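Side-chain contacts in A1 protein (Enterobacteria phage Qbeta, PDB 3RLK), which is a minor capsid protein made by read-through of the coat-protein gene, probably needed for infection, and represented here by its read-through domain: residues W35-V40 with E130-L135; E39-P44 with W50-A55; Q108-R111 with D116-E119. One frame throughout, in Å; residues are numbered along the deposited sequence.

Overall arrangement
From the N terminus, strand 34-38 is the first to take part in these contacts, and its side chains W35 and L37 wait about ninety residues for F132 of strand 129-135, so interaction 1 closes the longest loop. The chain turns a corner at E39 and forms interaction 2 almost at once, as a hairpin between 39-44 and 50-55 that shares E39 and V40 with interaction 1. Interaction 3 follows in series, folding helix 107-112 back on strand 117-121, wholly within interaction 1's long loop. Strands 34-38, 52-58, 117-121, 129-135 and 140-143 pair in a closed ring: interaction 1 spans its interior, interaction 2 carries the pairing of 34-38 with 52-58 past the corner, and interaction 3 covers an outer face.

Interaction 1: W35-V40 with E130-L135; sequences WSLEEV and ERFIYL
F132 reaches W35 with a ring edge and L37 with a ring face, so one phenyl group serves both residues of strand 34-38 that point inward here. The pair with W35 is T-shaped. The CE1 corner of F132 stands over one face of the indole near the rim of its five-membered ring, and F132 CE1 lies 3.5 Å from W35 CD1. The planes are 74° apart, and the centroids of the phenyl and the five-membered ring are 5.0 Å apart. W35 CD1 in turn lies close to the plane of the phenyl ring, as an edge-to-face meeting requires.

L37 approaches from another direction, crossing F132 at about a right angle. Its CD1 methyl sits 4.2 Å from the F132 centroid and 15° off the ring normal, a CH-pi contact over the face. The second branch slides toward the base of the ring, with L37 CD2 3.8 Å from F132 CD2. Leaning CG of L37 against the backbone N side (chi1 -88°) lets both methyls bear on the same phenyl, and the ring is thus held on a face by leucine and at an edge by tryptophan. No hydrogen bond passes between the two segments, and the contact is wholly buried and apolar.

Their strands are not sheet neighbours: the nearest CA atoms, those of W35 and F132, are 8.4 Å apart. Strand 140-143 lies between them on one side and supplies Y141, which touches both L37 and F132. On the other side strand 52-58 places A55 against W35, L37 and F132, while F132 pairs through its backbone with R118. Aromatic and aliphatic side chains meeting in this way across a ring of hydrogen-bonded strands form the hydrophobic core of a small, distorted beta-barrel.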
loop_
_atom_site.group_PDB
_atom_site.type_symbol
_atom_site.label_atom_id
_atom_site.label_comp_id
_atom_site.label_asym_id
_atom_site.label_seq_id
_atom_site.Cartn_x
_atom_site.Cartn_y
_atom_site.Cartn_z
ATOM N N TRP A 35 -5.366 12.215 -1.334
ATOM C CA TRP A 35 -5.376 13.069 -2.532
ATOM C C TRP A 35 -6.275 12.473 -3.558
ATOM O O TRP A 35 -6.534 11.272 -3.513
ATOM C CB TRP A 35 -3.983 13.102 -3.156
ATOM C CG TRP A 35 -2.962 13.557 -2.159
ATOM C CD1 TRP A 35 -2.310 12.759 -1.217
ATOM C CD2 TRP A 35 -2.513 14.903 -1.952
ATOM N NE1 TRP A 35 -1.462 13.552 -0.470
ATOM C CE2 TRP A 35 -1.561 14.857 -0.913
ATOM C CE3 TRP A 35 -2.783 16.157 -2.600
ATOM C CZ2 TRP A 35 -0.874 16.001 -0.487
ATOM C CZ3 TRP A 35 -2.086 17.298 -2.161
ATOM C CH2 TRP A 35 -1.182 17.217 -1.101
ATOM N N SER A 36 -6.701 13.339 -4.502
ATOM C CA SER A 36 -7.405 12.895 -5.731
ATOM C C SER A 36 -6.448 13.237 -6.879
ATOM O O SER A 36 -5.955 14.393 -6.966
ATOM C CB SER A 36 -8.754 13.631 -5.885
ATOM O OG SER A 36 -9.397 13.296 -7.102
ATOM N N LEU A 37 -6.136 12.257 -7.735
ATOM C CA LEU A 37 -5.337 12.451 -8.908
ATOM C C LEU A 37 -6.184 12.139 -10.181
ATOM O O LEU A 37 -6.299 11.002 -10.555
ATOM C CB LEU A 37 -4.102 11.526 -8.839
ATOM C CG LEU A 37 -2.892 12.104 -8.116
ATOM C CD1 LEU A 37 -3.129 12.163 -6.609
ATOM C CD2 LEU A 37 -1.679 11.144 -8.497
ATOM N N GLU A 38 -6.800 13.157 -10.807
ATOM C CA GLU A 38 -7.667 12.891 -11.959
ATOM C C GLU A 38 -7.372 13.836 -13.109
ATOM O O GLU A 38 -7.476 13.414 -14.269
ATOM C CB GLU A 38 -9.156 13.004 -11.595
ATOM C CG GLU A 38 -9.774 11.988 -10.617
ATOM C CD GLU A 38 -9.525 10.510 -10.956
ATOM O OE1 GLU A 38 -9.347 10.098 -12.167
ATOM O OE2 GLU A 38 -9.541 9.743 -9.972
ATOM N N GLU A 39 -7.005 15.068 -12.783
ATOM C CA GLU A 39 -6.693 16.101 -13.785
ATOM C C GLU A 39 -5.286 15.853 -14.292
ATOM O O GLU A 39 -4.340 15.660 -13.489
ATOM C CB GLU A 39 -6.730 17.500 -13.191
ATOM C CG GLU A 39 -6.520 18.540 -14.283
ATOM C CD GLU A 39 -6.549 19.957 -13.766
ATOM O OE1 GLU A 39 -5.565 20.372 -13.134
ATOM O OE2 GLU A 39 -7.532 20.672 -14.038
ATOM N N VAL A 40 -5.130 15.825 -15.608
ATOM C CA VAL A 40 -3.792 15.598 -16.150
ATOM C C VAL A 40 -2.900 16.833 -16.225
ATOM O O VAL A 40 -3.251 17.872 -16.832
ATOM C CB VAL A 40 -3.863 14.950 -17.548
ATOM C CG1 VAL A 40 -2.521 14.759 -18.105
ATOM C CG2 VAL A 40 -4.608 13.598 -17.450
ATOM N N GLU A 130 5.445 13.297 -7.046
ATOM C CA GLU A 130 5.607 12.103 -6.177
ATOM C C GLU A 130 4.828 10.951 -6.739
ATOM O O GLU A 130 4.058 11.124 -7.714
ATOM C CB GLU A 130 5.180 12.450 -4.741
ATOM C CG GLU A 130 6.215 13.392 -4.098
ATOM C CD GLU A 130 5.891 13.841 -2.673
ATOM O OE1 GLU A 130 4.819 13.417 -2.170
ATOM O OE2 GLU A 130 6.767 14.594 -2.079
ATOM N N ARG A 131 5.064 9.748 -6.218
ATOM C CA ARG A 131 4.225 8.596 -6.605
ATOM C C ARG A 131 3.234 8.245 -5.508
ATOM O O ARG A 131 3.615 8.229 -4.271
ATOM C CB ARG A 131 5.090 7.399 -7.040
ATOM C CG ARG A 131 5.518 7.628 -8.493
ATOM C CD ARG A 131 6.879 7.362 -8.717
ATOM N NE ARG A 131 7.367 7.872 -10.038
ATOM C CZ ARG A 131 8.299 7.261 -10.744
ATOM N NH1 ARG A 131 8.794 6.107 -10.296
ATOM N NH2 ARG A 131 8.731 7.796 -11.895
ATOM N N PHE A 132 1.970 7.999 -5.925
ATOM C CA PHE A 132 0.842 7.913 -5.009
ATOM C C PHE A 132 0.190 6.531 -5.146
ATOM O O PHE A 132 -0.239 6.113 -6.261
ATOM C CB PHE A 132 -0.221 8.964 -5.329
ATOM C CG PHE A 132 0.198 10.347 -5.052
ATOM C CD1 PHE A 132 -0.269 11.006 -3.937
ATOM C CD2 PHE A 132 1.072 10.980 -5.902
ATOM C CE1 PHE A 132 0.117 12.383 -3.702
ATOM C CE2 PHE A 132 1.472 12.290 -5.709
ATOM C CZ PHE A 132 1.028 12.989 -4.600
ATOM N N ILE A 133 0.126 5.797 -4.035
ATOM C CA ILE A 133 -0.541 4.482 -4.089
ATOM C C ILE A 133 -2.045 4.689 -4.015
ATOM O O ILE A 133 -2.526 5.566 -3.247
ATOM C CB ILE A 133 0.019 3.588 -2.911
ATOM C CG1 ILE A 133 -0.447 2.143 -3.083
ATOM C CG2 ILE A 133 -0.237 4.240 -1.523
ATOM C CD1 ILE A 133 0.171 1.464 -4.333
ATOM N N TYR A 134 -2.799 3.950 -4.828
ATOM C CA TYR A 134 -4.258 4.069 -4.721
ATOM C C TYR A 134 -4.757 3.205 -3.564
ATOM O O TYR A 134 -4.294 2.036 -3.428
ATOM C CB TYR A 134 -4.934 3.640 -6.057
ATOM C CG TYR A 134 -6.453 3.634 -5.979
ATOM C CD1 TYR A 134 -7.188 4.846 -5.833
ATOM C CD2 TYR A 134 -7.147 2.444 -6.081
ATOM C CE1 TYR A 134 -8.585 4.820 -5.761
ATOM C CE2 TYR A 134 -8.558 2.415 -6.044
ATOM C CZ TYR A 134 -9.267 3.616 -5.888
ATOM O OH TYR A 134 -10.650 3.606 -5.833
ATOM N N LEU A 135 -5.639 3.776 -2.724
ATOM C CA LEU A 135 -6.270 3.056 -1.616
ATOM C C LEU A 135 -7.751 2.906 -1.896
ATOM O O LEU A 135 -8.552 3.803 -1.642
ATOM C CB LEU A 135 -6.039 3.774 -0.270
ATOM C CG LEU A 135 -4.627 4.291 0.054
ATOM C CD1 LEU A 135 -4.535 5.192 1.325
ATOM C CD2 LEU A 135 -3.729 3.097 0.300
#

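Interaction 2: E39-P44 with W50-A55; sequences EVYEPP and WPIYNA
E39 runs fully extended, with CG anti to the backbone N (chi1 -175°), while N54 turns CG to the backbone N side (chi1 -81°), and this brings carboxylate and amide together. N54 ND2 donates to E39 OE1 over 2.6 Å, but the bond is bent: it meets the anti side of the carboxylate and leaves both group planes. N54 N also gives E39 O a straighter bond of 2.9 Å, and a water joins E39 N to N54 O.

Next comes a classic beta bulge in the hairpin of strands 40-42 and 52-58. Y41 N and E42 N both donate to I52 O, the first at 2.6 Å and the second at 3.0 Å, so one carbonyl grips two residues; I52 N returns a bond to E42 O. Y41 lies alongside I52, pointing the same way, with Y41 CD2 3.9 Å from I52 CG2. On the other flank N54 OD1 approaches obliquely, 3.4 Å from Y41 CD1. E42 also runs beside I52, yet its carboxylate pairs with R48 of the connecting loop. V40 CG2 rests 4.0 Å from Y53 CE1, and the P44 ring packs on P51.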
loop_
_atom_site.group_PDB
_atom_site.type_symbol
_atom_site.label_atom_id
_atom_site.label_comp_id
_atom_site.label_asym_id
_atom_site.label_seq_id
_atom_site.Cartn_x
_atom_site.Cartn_y
_atom_site.Cartn_z
ATOM N N GLU A 39 -7.005 15.068 -12.783
ATOM C CA GLU A 39 -6.693 16.101 -13.785
ATOM C C GLU A 39 -5.286 15.853 -14.292
ATOM O O GLU A 39 -4.340 15.660 -13.489
ATOM C CB GLU A 39 -6.730 17.500 -13.191
ATOM C CG GLU A 39 -6.520 18.540 -14.283
ATOM C CD GLU A 39 -6.549 19.957 -13.766
ATOM O OE1 GLU A 39 -5.565 20.372 -13.134
ATOM O OE2 GLU A 39 -7.532 20.672 -14.038
ATOM N N VAL A 40 -5.130 15.825 -15.608
ATOM C CA VAL A 40 -3.792 15.598 -16.150
ATOM C C VAL A 40 -2.900 16.833 -16.225
ATOM O O VAL A 40 -3.251 17.872 -16.832
ATOM C CB VAL A 40 -3.863 14.950 -17.548
ATOM C CG1 VAL A 40 -2.521 14.759 -18.105
ATOM C CG2 VAL A 40 -4.608 13.598 -17.450
ATOM N N TYR A 41 -1.718 16.700 -15.651
ATOM C CA TYR A 41 -0.685 17.705 -15.749
ATOM C C TYR A 41 0.167 17.578 -17.006
ATOM O O TYR A 41 0.431 18.585 -17.709
ATOM C CB TYR A 41 0.150 17.682 -14.449
ATOM C CG TYR A 41 1.359 18.552 -14.449
ATOM C CD1 TYR A 41 1.242 19.933 -14.221
ATOM C CD2 TYR A 41 2.627 18.004 -14.605
ATOM C CE1 TYR A 41 2.410 20.771 -14.149
ATOM C CE2 TYR A 41 3.785 18.820 -14.545
ATOM C CZ TYR A 41 3.649 20.177 -14.312
ATOM O OH TYR A 41 4.782 20.943 -14.268
ATOM N N GLU A 42 0.595 16.353 -17.323
ATOM C CA GLU A 42 1.316 16.134 -18.550
ATOM C C GLU A 42 0.905 14.752 -19.084
ATOM O O GLU A 42 0.925 13.803 -18.313
ATOM C CB GLU A 42 2.817 16.198 -18.267
ATOM C CG GLU A 42 3.702 16.006 -19.492
ATOM C CD GLU A 42 5.170 15.767 -19.122
ATOM O OE1 GLU A 42 5.625 16.241 -18.058
ATOM O OE2 GLU A 42 5.878 15.079 -19.876
ATOM N N PRO A 43 0.531 14.651 -20.381
ATOM C CA PRO A 43 0.234 13.400 -21.053
ATOM C C PRO A 43 1.456 12.446 -21.028
ATOM O O PRO A 43 2.577 12.931 -20.872
ATOM C CB PRO A 43 0.028 13.826 -22.531
ATOM C CG PRO A 43 -0.223 15.294 -22.495
ATOM C CD PRO A 43 0.505 15.815 -21.302
ATOM N N PRO A 44 1.227 11.129 -21.206
ATOM C CA PRO A 44 2.343 10.186 -21.398
ATOM C C PRO A 44 3.218 10.581 -22.582
ATOM O O PRO A 44 2.745 11.157 -23.582
ATOM C CB PRO A 44 1.686 8.862 -21.762
ATOM C CG PRO A 44 0.207 8.975 -21.431
ATOM C CD PRO A 44 -0.103 10.474 -21.242
ATOM N N TRP A 50 3.028 6.942 -18.807
ATOM C CA TRP A 50 1.905 7.235 -17.869
ATOM C C TRP A 50 1.753 8.757 -17.754
ATOM O O TRP A 50 2.736 9.456 -17.871
ATOM C CB TRP A 50 2.133 6.583 -16.483
ATOM C CG TRP A 50 3.437 6.900 -15.813
ATOM C CD1 TRP A 50 3.704 7.963 -15.031
ATOM C CD2 TRP A 50 4.624 6.118 -15.858
ATOM N NE1 TRP A 50 4.981 7.919 -14.592
ATOM C CE2 TRP A 50 5.582 6.790 -15.081
ATOM C CE3 TRP A 50 4.971 4.898 -16.478
ATOM C CZ2 TRP A 50 6.889 6.302 -14.903
ATOM C CZ3 TRP A 50 6.287 4.425 -16.336
ATOM C CH2 TRP A 50 7.221 5.130 -15.555
ATOM N N PRO A 51 0.522 9.258 -17.487
ATOM C CA PRO A 51 0.430 10.692 -17.350
ATOM C C PRO A 51 1.066 11.144 -16.056
ATOM O O PRO A 51 1.315 10.335 -15.139
ATOM C CB PRO A 51 -1.073 10.958 -17.268
ATOM C CG PRO A 51 -1.806 9.640 -17.479
ATOM C CD PRO A 51 -0.771 8.552 -17.333
ATOM N N ILE A 52 1.220 12.440 -15.892
ATOM C CA ILE A 52 1.414 12.981 -14.532
ATOM C C ILE A 52 0.143 13.733 -14.252
ATOM O O ILE A 52 -0.325 14.541 -15.092
ATOM C CB ILE A 52 2.679 13.884 -14.381
ATOM C CG1 ILE A 52 3.925 13.059 -14.725
ATOM C CG2 ILE A 52 2.764 14.475 -12.987
ATOM C CD1 ILE A 52 5.242 13.810 -14.691
ATOM N N TYR A 53 -0.379 13.508 -13.067
ATOM C CA TYR A 53 -1.586 14.198 -12.612
ATOM C C TYR A 53 -1.244 15.363 -11.683
ATOM O O TYR A 53 -0.161 15.464 -11.067
ATOM C CB TYR A 53 -2.512 13.223 -11.867
ATOM C CG TYR A 53 -3.029 12.112 -12.755
ATOM C CD1 TYR A 53 -4.265 12.212 -13.370
ATOM C CD2 TYR A 53 -2.279 10.925 -12.946
ATOM C CE1 TYR A 53 -4.753 11.186 -14.211
ATOM C CE2 TYR A 53 -2.751 9.902 -13.764
ATOM C CZ TYR A 53 -4.000 10.044 -14.387
ATOM O OH TYR A 53 -4.485 9.042 -15.210
ATOM N N ASN A 54 -2.207 16.252 -11.591
ATOM C CA ASN A 54 -2.195 17.250 -10.557
ATOM C C ASN A 54 -2.855 16.620 -9.351
ATOM O O ASN A 54 -4.016 16.178 -9.432
ATOM C CB ASN A 54 -3.033 18.433 -11.029
ATOM C CG ASN A 54 -2.277 19.369 -11.985
ATOM O OD1 ASN A 54 -1.106 19.676 -11.795
ATOM N ND2 ASN A 54 -2.970 19.861 -12.982
ATOM N N ALA A 55 -2.147 16.578 -8.218
ATOM C CA ALA A 55 -2.716 16.088 -6.981
ATOM C C ALA A 55 -3.568 17.087 -6.252
ATOM O O ALA A 55 -3.079 18.178 -5.961
ATOM C CB ALA A 55 -1.581 15.494 -6.030
HETATM O O HOH W 1 -6.595 16.064 -9.910
#

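Interaction 3: Q108-R111 with D116-E119; sequences QAMR and DIRE
Between 108-111 and 116-119 the backbones come closest at M110 and I117, their CA atoms 6.4 Å apart, with no hydrogen bond between the segments. This is a short helix that a tight connection folds back onto the strand following it, so that it packs on the outer face of the beta-barrel, opposite the side to which R118 points. I117 aims its side chain at the helix and divides it between two residues. Its longer branch reaches A109, I117 CD1 lying 3.9 Å from A109 CB and 3.8 Å from A109 O. The other branch, CG2, presses on the sulfur of M110, with M110 SD and I117 CG2 a tight 3.3 Å apart.

M110 is folded rather than extended: bends at chi2 (-64°) and again at chi3 carry the sulfur and methyl across to the strand. I133 and L104 also touch I117, and W50 and R131 touch M110. Beyond them E119 turns to polar partners, OE1 taking the indole N-H of W50 and OE2 pairing with R131. The methyl of M110 finishes against the I117 carbonyl, M110 CE 3.4 Å from I117 O.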
loop_
_atom_site.group_PDB
_atom_site.type_symbol
_atom_site.label_atom_id
_atom_site.label_comp_id
_atom_site.label_asym_id
_atom_site.label_seq_id
_atom_site.Cartn_x
_atom_site.Cartn_y
_atom_site.Cartn_z
ATOM N N GLN A 108 10.063 0.787 -12.063
ATOM C CA GLN A 108 9.597 -0.544 -12.226
ATOM C C GLN A 108 8.136 -0.756 -11.775
ATOM O O GLN A 108 7.311 -1.337 -12.495
ATOM C CB GLN A 108 10.537 -1.448 -11.428
ATOM C CG GLN A 108 10.273 -2.887 -11.683
ATOM C CD GLN A 108 10.539 -3.246 -13.103
ATOM O OE1 GLN A 108 11.679 -3.162 -13.576
ATOM N NE2 GLN A 108 9.505 -3.670 -13.800
ATOM N N ALA A 109 7.827 -0.333 -10.558
ATOM C CA ALA A 109 6.468 -0.528 -10.055
ATOM C C ALA A 109 5.467 0.288 -10.899
ATOM O O ALA A 109 4.373 -0.201 -11.232
ATOM C CB ALA A 109 6.401 -0.155 -8.592
ATOM N N MET A 110 5.877 1.469 -11.281
ATOM C CA MET A 110 5.042 2.301 -12.179
ATOM C C MET A 110 4.760 1.658 -13.550
ATOM O O MET A 110 3.639 1.757 -14.048
ATOM C CB MET A 110 5.628 3.695 -12.361
ATOM C CG MET A 110 5.587 4.661 -11.180
ATOM S SD MET A 110 3.903 5.087 -10.697
ATOM C CE MET A 110 3.047 5.077 -12.233
ATOM N N ARG A 111 5.782 1.042 -14.161
ATOM C CA ARG A 111 5.599 0.349 -15.453
ATOM C C ARG A 111 4.604 -0.811 -15.337
ATOM O O ARG A 111 3.745 -1.022 -16.231
ATOM C CB ARG A 111 6.950 -0.174 -16.043
ATOM C CG ARG A 111 8.002 0.912 -16.419
ATOM C CD ARG A 111 9.216 0.324 -17.198
ATOM N NE ARG A 111 10.326 1.293 -17.301
ATOM C CZ ARG A 111 11.482 1.023 -17.936
ATOM N NH1 ARG A 111 11.641 -0.170 -18.517
ATOM N NH2 ARG A 111 12.472 1.928 -17.996
ATOM N N ASP A 116 -2.231 -0.238 -8.254
ATOM C CA ASP A 116 -2.481 1.016 -8.997
ATOM C C ASP A 116 -1.739 2.160 -8.325
ATOM O O ASP A 116 -1.970 2.452 -7.139
ATOM C CB ASP A 116 -3.971 1.384 -8.992
ATOM C CG ASP A 116 -4.823 0.347 -9.725
ATOM O OD1 ASP A 116 -4.582 0.175 -10.919
ATOM O OD2 ASP A 116 -5.732 -0.257 -9.106
ATOM N N ILE A 117 -0.851 2.800 -9.081
ATOM C CA ILE A 117 0.042 3.821 -8.541
ATOM C C ILE A 117 -0.020 4.969 -9.575
ATOM O O ILE A 117 0.051 4.695 -10.759
ATOM C CB ILE A 117 1.459 3.275 -8.467
ATOM C CG1 ILE A 117 1.474 1.880 -7.793
ATOM C CG2 ILE A 117 2.395 4.308 -7.809
ATOM C CD1 ILE A 117 2.831 1.166 -7.995
ATOM N N ARG A 118 -0.238 6.204 -9.147
ATOM C CA ARG A 118 -0.265 7.352 -10.118
ATOM C C ARG A 118 0.815 8.318 -9.766
ATOM O O ARG A 118 1.078 8.567 -8.575
ATOM C CB ARG A 118 -1.642 8.056 -10.153
ATOM C CG ARG A 118 -2.667 7.209 -10.907
ATOM C CD ARG A 118 -4.007 7.933 -11.107
ATOM N NE ARG A 118 -4.862 7.124 -11.970
ATOM C CZ ARG A 118 -6.081 7.466 -12.404
ATOM N NH1 ARG A 118 -6.591 8.648 -12.138
ATOM N NH2 ARG A 118 -6.780 6.581 -13.151
ATOM N N GLU A 119 1.456 8.920 -10.776
ATOM C CA GLU A 119 2.432 9.987 -10.465
ATOM C C GLU A 119 1.723 11.338 -10.408
ATOM O O GLU A 119 0.923 11.647 -11.317
ATOM C CB GLU A 119 3.468 10.023 -11.594
ATOM C CG GLU A 119 4.710 10.835 -11.227
ATOM C CD GLU A 119 5.931 10.319 -11.947
ATOM O OE1 GLU A 119 5.796 9.943 -13.129
ATOM O OE2 GLU A 119 6.997 10.267 -11.317
#